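Local coordinates for protein putative metal-dependent phosphoesterase (Bifidobacterium adolescentis, PDB 3O0F) that hydrolyses phosphoester bonds as a metal-dependent PHP-family phosphoesterase, holding iron and zinc ions in its active site and binding adenosine monophosphate beside them, at residues Leu111-Thr114 with Lys115-Glu119; Ala104-Arg107 with Ala108-Arg112; Ile127-Asp130 with Asp131-Gln135; Asp51-Ala54 with Gly55-Glu58; Lys267-Gly270 with Leu271-Leu275. All blocks are in the same frame, centred on the assembly; numbering follows the deposited sequence. Where two conformers were deposited one is given.

Contact 1 (Leu111-Thr114 with Lys115-Glu119); sequences LRRT and KRMVE. With AMP (adenosine monophosphate), chain B.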
# COMPACT_ATOMS: atom_id res chain seq x y z
N LEU A 111 -4.49 9.01 -12.68
CA LEU A 111 -5.69 9.17 -13.47
C LEU A 111 -5.37 9.31 -14.97
O LEU A 111 -5.98 8.65 -15.81
CB LEU A 111 -6.46 10.40 -13.02
CG LEU A 111 -7.84 10.59 -13.64
CD1 LEU A 111 -8.65 9.35 -13.31
CD2 LEU A 111 -8.55 11.87 -13.14
N ARG A 112 -4.42 10.19 -15.26
CA ARG A 112 -4.01 10.49 -16.62
C ARG A 112 -3.47 9.25 -17.32
O ARG A 112 -3.83 8.95 -18.45
CB ARG A 112 -2.94 11.56 -16.58
CG ARG A 112 -2.74 12.25 -17.90
CD ARG A 112 -1.78 13.42 -17.76
NE ARG A 112 -0.47 13.08 -18.28
CZ ARG A 112 -0.20 12.96 -19.57
NH1 ARG A 112 -1.17 13.14 -20.46
NH2 ARG A 112 1.02 12.66 -19.98
N ARG A 113 -2.58 8.55 -16.61
CA ARG A 113 -1.94 7.35 -17.09
C ARG A 113 -2.95 6.21 -17.34
O ARG A 113 -2.83 5.44 -18.31
CB ARG A 113 -0.99 6.89 -15.98
CG ARG A 113 0.14 5.98 -16.35
CD ARG A 113 -0.13 4.48 -16.20
NE ARG A 113 -0.87 4.07 -15.03
CZ ARG A 113 -0.59 3.00 -14.27
NH1 ARG A 113 0.46 2.21 -14.48
NH2 ARG A 113 -1.36 2.75 -13.24
N THR A 114 -3.89 6.08 -16.42
CA THR A 114 -4.79 4.94 -16.41
C THR A 114 -5.81 5.13 -17.54
O THR A 114 -6.15 4.18 -18.23
CB THR A 114 -5.40 4.73 -14.99
OG1 THR A 114 -4.34 4.45 -14.06
CG2 THR A 114 -6.38 3.55 -14.97
N LYS A 115 -6.21 6.38 -17.77
CA LYS A 115 -7.04 6.72 -18.93
C LYS A 115 -6.32 6.37 -20.23
O LYS A 115 -6.92 5.79 -21.12
CB LYS A 115 -7.37 8.21 -18.95
CG LYS A 115 -8.45 8.66 -18.01
CD LYS A 115 -8.70 10.18 -18.15
CE LYS A 115 -10.02 10.61 -17.50
NZ LYS A 115 -10.00 12.05 -17.10
N ARG A 116 -5.04 6.71 -20.35
CA ARG A 116 -4.32 6.48 -21.62
C ARG A 116 -4.17 4.99 -21.85
O ARG A 116 -4.30 4.54 -22.97
CB ARG A 116 -2.97 7.20 -21.66
CG ARG A 116 -3.07 8.68 -22.10
CD ARG A 116 -1.71 9.41 -22.15
NE ARG A 116 -1.15 9.61 -20.80
CZ ARG A 116 0.11 9.35 -20.43
NH1 ARG A 116 1.01 8.90 -21.32
NH2 ARG A 116 0.48 9.56 -19.15
N MSE A 117 -3.96 4.23 -20.78
CA MSE A 117 -3.97 2.77 -20.86
C MSE A 117 -5.28 2.20 -21.33
O MSE A 117 -5.27 1.27 -22.12
CB MSE A 117 -3.62 2.14 -19.52
CG MSE A 117 -2.16 2.15 -19.26
SE MSE A 117 -1.68 1.03 -17.76
CE MSE A 117 -2.40 -0.74 -18.31
N VAL A 118 -6.40 2.72 -20.81
CA VAL A 118 -7.71 2.22 -21.22
C VAL A 118 -7.96 2.62 -22.70
O VAL A 118 -8.52 1.84 -23.47
CB VAL A 118 -8.83 2.69 -20.26
CG1 VAL A 118 -10.17 2.18 -20.74
CG2 VAL A 118 -8.58 2.18 -18.86
N GLU A 119 -7.49 3.80 -23.12
CA GLU A 119 -7.69 4.23 -24.51
C GLU A 119 -7.06 3.16 -25.43
O GLU A 119 -7.69 2.75 -26.40
CB GLU A 119 -7.08 5.63 -24.78
CG GLU A 119 -7.67 6.34 -26.02
P AMP B . -0.45 0.46 -10.62
O1P AMP B . 0.16 1.10 -9.42
O2P AMP B . -1.63 1.27 -11.08
O3P AMP B . 0.55 0.11 -11.73
O5' AMP B . -1.06 -0.94 -10.11
C5' AMP B . -0.20 -1.97 -9.69
C4' AMP B . -0.73 -2.45 -8.37
O4' AMP B . -1.89 -3.31 -8.52
C3' AMP B . 0.33 -3.23 -7.61
O3' AMP B . 0.80 -2.44 -6.53
C2' AMP B . -0.53 -4.37 -7.09
O2' AMP B . -0.06 -5.41 -6.24
C1' AMP B . -2.00 -4.00 -7.27
N9 AMP B . -2.89 -5.18 -7.31
C8 AMP B . -4.09 -5.24 -6.73
N7 AMP B . -4.66 -6.44 -6.96
C5 AMP B . -3.81 -7.17 -7.69
C6 AMP B . -3.79 -8.53 -8.27
N6 AMP B . -4.84 -9.40 -8.10
N1 AMP B . -2.70 -8.87 -8.99
C2 AMP B . -1.65 -8.05 -9.19
N3 AMP B . -1.60 -6.81 -8.68
C4 AMP B . -2.63 -6.33 -7.93
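R113 and M117, one turn apart on the same helix, lie side by side and point the same way. CG of R113 stands anti to the backbone N (chi1 -159°), and the chain then bends at chi2 and chi3, which bring it alongside the selenomethionine. CB passes 4.4 Å from R116 NH2. CD and then NE run beside SE of M117, CD at 4.1 Å. Beyond them SE sits over one face of the guanidinium, toward its rim, 4.1 Å from NH1. The tip meets the AMP phosphate with its edge: NH2 donates to O2P at 2.6 Å with the acceptor in the guanidinium plane, while the NH1 bond to O3P, at 3.5 Å, is weak. NH1 also binds I178 O, a second grip that helps fix the rotation of the group. In the backbone, M117 N donates to R113 O at 3.0 Å. R116 lies flat against R112, their guanidinium planes at 11°, but R112 was deposited in two conformers, so this stack is doubtful. On helix 97-124, L111, K115 and V118 pack against helix 129-133, while T114, M117 and V118 face helix 146-155.

Contact 2 (Ala104-Arg107 with Ala108-Arg112); sequences ANTR and AARLR. With AMP (adenosine monophosphate), chain B.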
# COMPACT_ATOMS: atom_id res chain seq x y z
N ALA A 104 -1.83 14.51 -4.26
CA ALA A 104 -2.74 15.03 -5.27
C ALA A 104 -2.07 14.88 -6.63
O ALA A 104 -2.72 14.47 -7.59
CB ALA A 104 -3.11 16.53 -5.02
N ASN A 105 -0.77 15.17 -6.70
CA ASN A 105 -0.03 15.03 -7.93
C ASN A 105 0.03 13.58 -8.36
O ASN A 105 -0.10 13.28 -9.55
CB ASN A 105 1.41 15.54 -7.81
CG ASN A 105 1.49 17.04 -7.55
OD1 ASN A 105 0.53 17.76 -7.77
ND2 ASN A 105 2.63 17.50 -7.07
N THR A 106 0.25 12.66 -7.42
CA THR A 106 0.34 11.23 -7.82
C THR A 106 -1.02 10.73 -8.28
O THR A 106 -1.10 9.96 -9.23
CB THR A 106 0.84 10.33 -6.71
OG1 THR A 106 2.18 10.72 -6.38
CG2 THR A 106 0.82 8.86 -7.16
N ARG A 107 -2.09 11.16 -7.62
CA ARG A 107 -3.42 10.73 -8.01
C ARG A 107 -3.79 11.27 -9.40
O ARG A 107 -4.36 10.53 -10.19
CB ARG A 107 -4.49 11.08 -6.96
CG ARG A 107 -4.32 10.35 -5.60
CD ARG A 107 -5.60 10.40 -4.81
NE ARG A 107 -5.86 11.78 -4.39
CZ ARG A 107 -5.37 12.38 -3.31
NH1 ARG A 107 -4.61 11.74 -2.41
NH2 ARG A 107 -5.68 13.65 -3.12
N ALA A 108 -3.42 12.52 -9.71
CA ALA A 108 -3.70 13.10 -11.03
C ALA A 108 -2.84 12.40 -12.11
O ALA A 108 -3.33 12.10 -13.21
CB ALA A 108 -3.49 14.68 -11.03
N ALA A 109 -1.57 12.14 -11.81
CA ALA A 109 -0.70 11.40 -12.74
C ALA A 109 -1.25 9.97 -13.00
O ALA A 109 -1.33 9.51 -14.16
CB ALA A 109 0.77 11.36 -12.18
N ARG A 110 -1.63 9.26 -11.93
CA ARG A 110 -2.38 7.97 -12.02
C ARG A 110 -3.66 8.01 -12.89
O ARG A 110 -3.88 7.14 -13.73
CB ARG A 110 -2.78 7.49 -10.63
CG ARG A 110 -1.66 6.84 -9.83
CD ARG A 110 -2.18 6.40 -8.44
NE ARG A 110 -1.27 5.42 -7.85
CZ ARG A 110 -1.14 4.16 -8.27
NH1 ARG A 110 -1.88 3.68 -9.25
NH2 ARG A 110 -0.26 3.35 -7.69
N LEU A 111 -4.49 9.01 -12.68
CA LEU A 111 -5.69 9.17 -13.47
C LEU A 111 -5.37 9.31 -14.97
O LEU A 111 -5.98 8.65 -15.81
CB LEU A 111 -6.46 10.40 -13.02
CG LEU A 111 -7.84 10.59 -13.64
CD1 LEU A 111 -8.65 9.35 -13.31
CD2 LEU A 111 -8.55 11.87 -13.14
N ARG A 112 -4.42 10.19 -15.26
CA ARG A 112 -4.01 10.49 -16.62
C ARG A 112 -3.47 9.25 -17.32
O ARG A 112 -3.83 8.95 -18.45
CB ARG A 112 -2.94 11.56 -16.58
CG ARG A 112 -2.74 12.25 -17.90
CD ARG A 112 -1.78 13.42 -17.76
NE ARG A 112 -0.47 13.08 -18.28
CZ ARG A 112 -0.20 12.96 -19.57
NH1 ARG A 112 -1.17 13.14 -20.46
NH2 ARG A 112 1.02 12.66 -19.98
P AMP B . -0.45 0.46 -10.62
O1P AMP B . 0.16 1.10 -9.42
O2P AMP B . -1.63 1.27 -11.08
O3P AMP B . 0.55 0.11 -11.73
O5' AMP B . -1.06 -0.94 -10.11
C5' AMP B . -0.20 -1.97 -9.69
C4' AMP B . -0.73 -2.45 -8.37
O4' AMP B . -1.89 -3.31 -8.52
C3' AMP B . 0.33 -3.23 -7.61
O3' AMP B . 0.80 -2.44 -6.53
C2' AMP B . -0.53 -4.37 -7.09
O2' AMP B . -0.06 -5.41 -6.24
C1' AMP B . -2.00 -4.00 -7.27
N9 AMP B . -2.89 -5.18 -7.31
C8 AMP B . -4.09 -5.24 -6.73
N7 AMP B . -4.66 -6.44 -6.96
C5 AMP B . -3.81 -7.17 -7.69
C6 AMP B . -3.79 -8.53 -8.27
N6 AMP B . -4.84 -9.40 -8.10
N1 AMP B . -2.70 -8.87 -8.99
C2 AMP B . -1.65 -8.05 -9.19
N3 AMP B . -1.60 -6.81 -8.68
C4 AMP B . -2.63 -6.33 -7.93
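A108 packs back onto A104 one turn earlier: its amide donates to A104 O at 3.0 Å, and its methyl CB lies 3.5 Å from that same A104 O. R107 meets the next turn through its backbone, R107 O accepting from L111 N at 2.9 Å while CB of R110 brushes past the same oxygen. Its side chain turns back instead, one guanidinium face lying over CA of A104 and NH1 reaching the carbonyl O of D51. T106 is the partner of R110. Its carbonyl O takes an almost straight bond from R110 N, 2.8 Å long with an N-H...O angle of 169°, and CG of R110 closes on T106 O to 3.2 Å. The two side chains run the same way, methyl CG2 of T106 flanking CD of R110 at 4.1 Å. The R110 chain is extended from CG to NE (chi2 180°), which carries the guanidinium out to AMP. There it works as a two-pronged donor: NH1 to O2P at 3.0 Å and NH2 to O1P at 2.9 Å, with O2P at the edge of the group and in its plane. The remaining N-H groups are used too, NE in a salt bridge with D51 OD2, NH2 with T77 OG1 and NH1 with I144 O, so the AMP-binding group is held from several directions. Helix 97-124 is thereby tied to the loop before helix 56-66 through D51, to strand 70-80 through T77, and to the loop at T143 and I144.

Contact 3 (Ile127-Asp130 with Asp131-Gln135); sequences ITWD and DVLAQ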
# COMPACT_ATOMS: atom_id res chain seq x y z
N ILE A 127 -13.77 -2.79 -23.44
CA ILE A 127 -13.74 -1.97 -22.22
C ILE A 127 -13.82 -0.51 -22.64
O ILE A 127 -13.32 -0.13 -23.71
CB ILE A 127 -12.43 -2.17 -21.44
CG1 ILE A 127 -12.54 -3.41 -20.56
CG2 ILE A 127 -12.13 -0.95 -20.54
CD1 ILE A 127 -13.55 -3.30 -19.47
N THR A 128 -14.48 0.30 -21.82
CA THR A 128 -14.55 1.75 -22.04
C THR A 128 -14.10 2.40 -20.75
O THR A 128 -14.02 1.76 -19.71
CB THR A 128 -16.00 2.19 -22.38
OG1 THR A 128 -16.87 1.91 -21.27
CG2 THR A 128 -16.54 1.44 -23.66
N TRP A 129 -13.83 3.69 -20.81
CA TRP A 129 -13.50 4.43 -19.61
C TRP A 129 -14.61 4.26 -18.59
O TRP A 129 -14.33 4.03 -17.41
CB TRP A 129 -13.21 5.90 -19.92
CG TRP A 129 -12.75 6.66 -18.71
CD1 TRP A 129 -13.33 7.79 -18.18
CD2 TRP A 129 -11.65 6.33 -17.85
NE1 TRP A 129 -12.64 8.18 -17.05
CE2 TRP A 129 -11.61 7.32 -16.83
CE3 TRP A 129 -10.69 5.32 -17.85
CZ2 TRP A 129 -10.65 7.31 -15.82
CZ3 TRP A 129 -9.72 5.32 -16.84
CH2 TRP A 129 -9.71 6.31 -15.85
N ASP A 130 -15.88 4.30 -19.02
CA ASP A 130 -16.99 4.10 -18.08
C ASP A 130 -17.05 2.73 -17.40
O ASP A 130 -17.57 2.62 -16.29
CB ASP A 130 -18.35 4.32 -18.76
CG ASP A 130 -18.64 5.79 -19.03
OD1 ASP A 130 -17.88 6.66 -18.55
OD2 ASP A 130 -19.63 6.07 -19.74
N ASP A 131 -16.60 1.68 -18.07
CA ASP A 131 -16.57 0.38 -17.41
C ASP A 131 -15.55 0.44 -16.26
O ASP A 131 -15.77 -0.11 -15.18
CB ASP A 131 -16.21 -0.73 -18.40
CG ASP A 131 -17.18 -0.80 -19.59
OD1 ASP A 131 -18.37 -0.39 -19.43
OD2 ASP A 131 -16.75 -1.25 -20.68
N VAL A 132 -14.45 1.15 -16.48
CA VAL A 132 -13.43 1.30 -15.42
C VAL A 132 -13.97 2.17 -14.30
O VAL A 132 -13.84 1.82 -13.11
CB VAL A 132 -12.10 1.87 -15.94
CG1 VAL A 132 -11.09 2.01 -14.79
CG2 VAL A 132 -11.56 0.97 -17.06
N LEU A 133 -14.55 3.30 -14.67
CA LEU A 133 -15.17 4.18 -13.69
C LEU A 133 -16.20 3.42 -12.86
O LEU A 133 -16.32 3.67 -11.67
CB LEU A 133 -15.80 5.41 -14.35
CG LEU A 133 -14.88 6.54 -14.82
CD1 LEU A 133 -15.74 7.73 -15.32
CD2 LEU A 133 -13.90 6.98 -13.72
N ALA A 134 -16.91 2.46 -13.45
CA ALA A 134 -17.82 1.60 -12.68
C ALA A 134 -17.14 0.78 -11.59
O ALA A 134 -17.81 0.36 -10.63
CB ALA A 134 -18.67 0.69 -13.62
N GLN A 135 -15.81 0.55 -11.69
CA GLN A 135 -15.09 -0.27 -10.71
C GLN A 135 -14.39 0.58 -9.62
O GLN A 135 -13.82 0.02 -8.67
CB GLN A 135 -14.03 -1.15 -11.40
CG GLN A 135 -14.57 -2.17 -12.39
CD GLN A 135 -15.56 -3.15 -11.77
OE1 GLN A 135 -15.39 -3.59 -10.64
NE2 GLN A 135 -16.63 -3.47 -12.50
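The amide N of D131 donates twice to T128, to its hydroxyl OG1 at 3.2 Å and, weakly, to its carbonyl O. T128 is the N-cap of helix 129-133, and D131 answers it: OD2 accepts from T128 N at 3.0 Å, which completes a capping box. The donor comes from well above the carboxylate plane. OG1 of T128 reaches the amide because it stands between the backbone N and the carbonyl carbon (chi1 63°). The carboxylate of D131 at the helix N-terminus would probably be stabilised by the helix dipole. Further on, W129 O takes the amide of L133 at 2.8 Å in a nearly linear bond (172°), and D130 O takes that of A134. The indole of W129, its CG anti to the backbone N, swings forward over the next turn, where V132 CG1 packs 4.1 Å from CZ3. I144 of a nearby loop also touches the indole, and V132 packs on V118 of helix 97-124. L133 covers one face of the indole in a CH-pi contact, its CG 3.9 Å from the centroid of the five-membered ring and 25° off the normal.

Contact 4 (Asp51-Ala54 with Gly55-Glu58); sequences DTTA and GWDE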
# COMPACT_ATOMS: atom_id res chain seq x y z
N ASP A 51 -1.62 6.24 -1.94
CA ASP A 51 -1.53 7.69 -2.24
C ASP A 51 -2.72 8.56 -1.76
O ASP A 51 -3.18 9.44 -2.47
CB ASP A 51 -1.29 7.85 -3.75
CG ASP A 51 -0.11 7.03 -4.22
OD1 ASP A 51 0.99 7.24 -3.67
OD2 ASP A 51 -0.27 6.16 -5.12
N THR A 52 -3.23 8.24 -0.57
CA THR A 52 -4.43 8.89 -0.05
C THR A 52 -4.60 8.70 1.46
O THR A 52 -4.11 7.71 2.05
CB THR A 52 -5.71 8.35 -0.75
OG1 THR A 52 -6.84 9.18 -0.43
CG2 THR A 52 -6.00 6.86 -0.34
N THR A 53 -5.35 9.63 2.06
CA THR A 53 -5.92 9.47 3.42
C THR A 53 -7.44 9.49 3.38
O THR A 53 -8.09 9.71 4.41
CB THR A 53 -5.45 10.63 4.33
OG1 THR A 53 -5.90 11.88 3.76
CG2 THR A 53 -3.94 10.63 4.41
N ALA A 54 -8.04 9.25 2.22
CA ALA A 54 -9.49 9.49 2.05
C ALA A 54 -10.38 8.59 2.94
O ALA A 54 -11.48 8.99 3.34
CB ALA A 54 -9.90 9.39 0.55
N GLY A 55 -9.90 7.38 3.26
CA GLY A 55 -10.62 6.50 4.16
C GLY A 55 -10.32 6.63 5.65
O GLY A 55 -10.83 5.86 6.45
N TRP A 56 -9.48 7.58 6.04
CA TRP A 56 -9.12 7.76 7.44
C TRP A 56 -10.30 8.05 8.39
O TRP A 56 -10.44 7.41 9.40
CB TRP A 56 -8.05 8.86 7.58
CG TRP A 56 -6.67 8.41 7.22
CD1 TRP A 56 -6.30 7.38 6.38
CD2 TRP A 56 -5.46 9.02 7.66
NE1 TRP A 56 -4.96 7.26 6.36
CE2 TRP A 56 -4.41 8.27 7.11
CE3 TRP A 56 -5.16 10.10 8.48
CZ2 TRP A 56 -3.07 8.60 7.35
CZ3 TRP A 56 -3.85 10.40 8.75
CH2 TRP A 56 -2.82 9.66 8.18
N ASP A 57 -11.12 9.04 8.08
CA ASP A 57 -12.32 9.34 8.89
C ASP A 57 -13.23 8.11 9.04
O ASP A 57 -13.61 7.76 10.13
CB ASP A 57 -13.13 10.49 8.28
CG ASP A 57 -12.42 11.85 8.38
OD1 ASP A 57 -11.38 11.95 9.07
OD2 ASP A 57 -12.91 12.83 7.76
N GLU A 58 -13.54 7.44 7.95
CA GLU A 58 -14.32 6.19 8.04
C GLU A 58 -13.65 5.12 8.92
O GLU A 58 -14.33 4.48 9.74
CB GLU A 58 -14.62 5.63 6.65
CG GLU A 58 -15.70 6.46 5.96
CD GLU A 58 -16.29 5.80 4.72
OE1 GLU A 58 -16.08 4.57 4.50
OE2 GLU A 58 -16.98 6.53 3.96
O HOH W 1 -10.46 10.83 5.71
O HOH W 2 -13.21 8.48 5.23
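W56 is joined to T53 by a type I beta turn at the entry to helix 56-66, on the loop that follows strand 44-47 and carries the zinc ligand H50. Among the direct hydrogen bonds, W56 N donates to T53 O at 3.0 Å, the N-H nearly straight but arriving well above the carbonyl plane. One residue earlier an ST turn leads in: T52 OG1 accepts from A54 N at 2.9 Å. The second kind of link runs through water. One water donates to T53 O at 2.9 Å and accepts from D57 N at 3.0 Å; another donates to A54 O at 2.6 Å and accepts from E58 N. Each spans the pair that a regular helix would join directly, four residues apart, so water stands in for two helical bonds, and T53 O is gripped by two donors. Partners beyond the turn anchor the group: NE1 of W56 binds G73 O, T52 O takes the hydroxyl of T74, and the ring of Y92 meets the indole at about 55°. The third kind is CH-pi. T53 lies across the indole, held there by its rotation about chi1 (60°), which swings CG2 to the side of its own backbone N. CG2 rests over the ring 3.6 Å from W56 CE2, and CB of T53 stands 3.7 Å from the centroid of the five-membered ring, just 7° off its normal.

Contact 5 (Lys267-Gly270 with Leu271-Leu275); sequences KPNG and LGENL. With AMP (adenosine monophosphate), chain B; EDO (1,2-ethanediol), chain G; PO4 (phosphate ion), chain F.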
# COMPACT_ATOMS: atom_id res chain seq x y z
N LYS A 267 -7.45 -9.86 -4.20
CA LYS A 267 -6.25 -10.67 -4.16
C LYS A 267 -6.53 -11.90 -3.31
O LYS A 267 -7.43 -11.90 -2.52
CB LYS A 267 -5.09 -9.88 -3.52
CG LYS A 267 -4.36 -8.88 -4.40
CD LYS A 267 -3.10 -8.41 -3.68
CE LYS A 267 -2.30 -7.35 -4.41
NZ LYS A 267 -1.09 -7.06 -3.59
N PRO A 268 -5.70 -12.94 -3.44
CA PRO A 268 -5.82 -14.08 -2.54
C PRO A 268 -5.37 -13.80 -1.09
O PRO A 268 -5.73 -14.57 -0.19
CB PRO A 268 -4.90 -15.11 -3.19
CG PRO A 268 -3.88 -14.29 -3.88
CD PRO A 268 -4.57 -13.09 -4.38
N ASN A 269 -4.63 -12.71 -0.86
CA ASN A 269 -4.05 -12.37 0.49
C ASN A 269 -5.14 -12.35 1.58
O ASN A 269 -6.16 -11.65 1.45
CB ASN A 269 -3.32 -11.01 0.44
CG ASN A 269 -2.20 -11.00 -0.53
OD1 ASN A 269 -2.36 -11.54 -1.64
ND2 ASN A 269 -1.07 -10.44 -0.16
N GLY A 270 -4.96 -13.17 2.61
CA GLY A 270 -5.88 -13.22 3.74
C GLY A 270 -5.61 -12.19 4.81
O GLY A 270 -4.46 -11.97 5.19
N LEU A 271 -6.67 -11.57 5.32
CA LEU A 271 -6.57 -10.56 6.34
C LEU A 271 -5.90 -11.24 7.48
O LEU A 271 -6.26 -12.36 7.83
CB LEU A 271 -7.94 -10.03 6.78
CG LEU A 271 -8.01 -8.85 7.78
CD1 LEU A 271 -7.24 -7.65 7.28
CD2 LEU A 271 -9.52 -8.49 7.97
N GLY A 272 -4.86 -10.61 8.01
CA GLY A 272 -4.17 -11.18 9.15
C GLY A 272 -3.14 -12.24 8.87
O GLY A 272 -2.56 -12.77 9.82
N GLU A 273 -2.85 -12.55 7.61
CA GLU A 273 -1.92 -13.66 7.30
C GLU A 273 -0.48 -13.37 7.71
O GLU A 273 0.31 -14.29 7.83
CB GLU A 273 -1.94 -14.01 5.80
CG GLU A 273 -1.22 -13.04 4.89
CD GLU A 273 -1.33 -13.40 3.38
OE1 GLU A 273 -2.17 -14.25 3.00
OE2 GLU A 273 -0.61 -12.77 2.56
N ASN A 274 -0.11 -12.10 7.82
CA ASN A 274 1.17 -11.71 8.42
C ASN A 274 0.92 -10.49 9.27
O ASN A 274 -0.01 -9.68 9.01
CB ASN A 274 2.27 -11.38 7.36
CG ASN A 274 2.93 -12.62 6.80
OD1 ASN A 274 2.82 -12.91 5.58
ND2 ASN A 274 3.64 -13.36 7.66
N LEU A 275 1.75 -10.34 10.30
CA LEU A 275 1.44 -9.43 11.39
C LEU A 275 2.68 -8.64 11.89
O LEU A 275 3.82 -9.10 11.74
CB LEU A 275 0.83 -10.22 12.54
CG LEU A 275 -0.55 -10.88 12.32
CD1 LEU A 275 -0.90 -11.82 13.47
CD2 LEU A 275 -1.67 -9.85 12.10
P AMP B . -0.45 0.46 -10.62
O1P AMP B . 0.16 1.10 -9.42
O2P AMP B . -1.63 1.27 -11.08
O3P AMP B . 0.55 0.11 -11.73
O5' AMP B . -1.06 -0.94 -10.11
C5' AMP B . -0.20 -1.97 -9.69
C4' AMP B . -0.73 -2.45 -8.37
O4' AMP B . -1.89 -3.31 -8.52
C3' AMP B . 0.33 -3.23 -7.61
O3' AMP B . 0.80 -2.44 -6.53
C2' AMP B . -0.53 -4.37 -7.09
O2' AMP B . -0.06 -5.41 -6.24
C1' AMP B . -2.00 -4.00 -7.27
N9 AMP B . -2.89 -5.18 -7.31
C8 AMP B . -4.09 -5.24 -6.73
N7 AMP B . -4.66 -6.44 -6.96
C5 AMP B . -3.81 -7.17 -7.69
C6 AMP B . -3.79 -8.53 -8.27
N6 AMP B . -4.84 -9.40 -8.10
N1 AMP B . -2.70 -8.87 -8.99
C2 AMP B . -1.65 -8.05 -9.19
N3 AMP B . -1.60 -6.81 -8.68
C4 AMP B . -2.63 -6.33 -7.93
C1 EDO G . -10.33 -12.08 5.07
O1 EDO G . -9.19 -12.22 4.15
C2 EDO G . -11.69 -12.05 4.39
O2 EDO G . -11.97 -10.77 3.76
P PO4 F . -0.34 -3.41 -3.70
O1 PO4 F . -0.09 -4.88 -3.97
O2 PO4 F . 0.94 -2.68 -4.05
O3 PO4 F . -1.65 -2.89 -4.34
O4 PO4 F . -0.68 -3.15 -2.28
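G270 and E273 bind each other twice. The carbonyl O of G270 accepts from E273 N at 3.0 Å, closing a type II beta turn, and the carboxylate folds back so that OE1 accepts from G270 N, also at 3.0 Å. E273 can do this because its CG sits between the backbone N and the carbonyl carbon (chi1 75°), with the rest of the chain extended; the amide reaches OE1 from above the carboxylate plane. OE1 has a second partner, a salt bridge to R235. The amide of N269 turns its ND2 to S260 O; E273 OE2 lies 3.6 Å from that ND2. Within the turn, G272 N is taken up by D16 OD2, while L271 N donates to O1 of a 1,2-ethanediol, probably from the crystallisation liquor, at 2.9 Å and 173°. Ahead of the turn K267 serves AMP: its CG lies 3.5 Å from N7 of the adenine and its NZ bonds weakly to O2' at 3.3 Å. The NZ contact with a phosphate ion is too short to be relied on. Glycine with positive phi (82°) at the third position marks a classic type II turn, here on the loop that carries K267 into the AMP pocket of this PHP-family enzyme.

Contacts 1 and 2 are successive turns of helix 97-124, both partly buried, and each sends an arginine to the AMP phosphate. Charge acts at that end; contact 1 also packs apolar groups on helices 129-133 and 146-155. Contact 3, on the short helix that follows, leans on contact 1 through apolar groups, is capped by polar ones and touches no ligand. Contact 4 is the buried one, near the strands, relying on an aromatic face and two waters; D51 at its start links it to contact 2. Contact 5 lies at the surface about 28 Å from contact 2, centre to centre, on the opposite side of the chain's centre, yet K267 meets the same AMP from the base and ribose side.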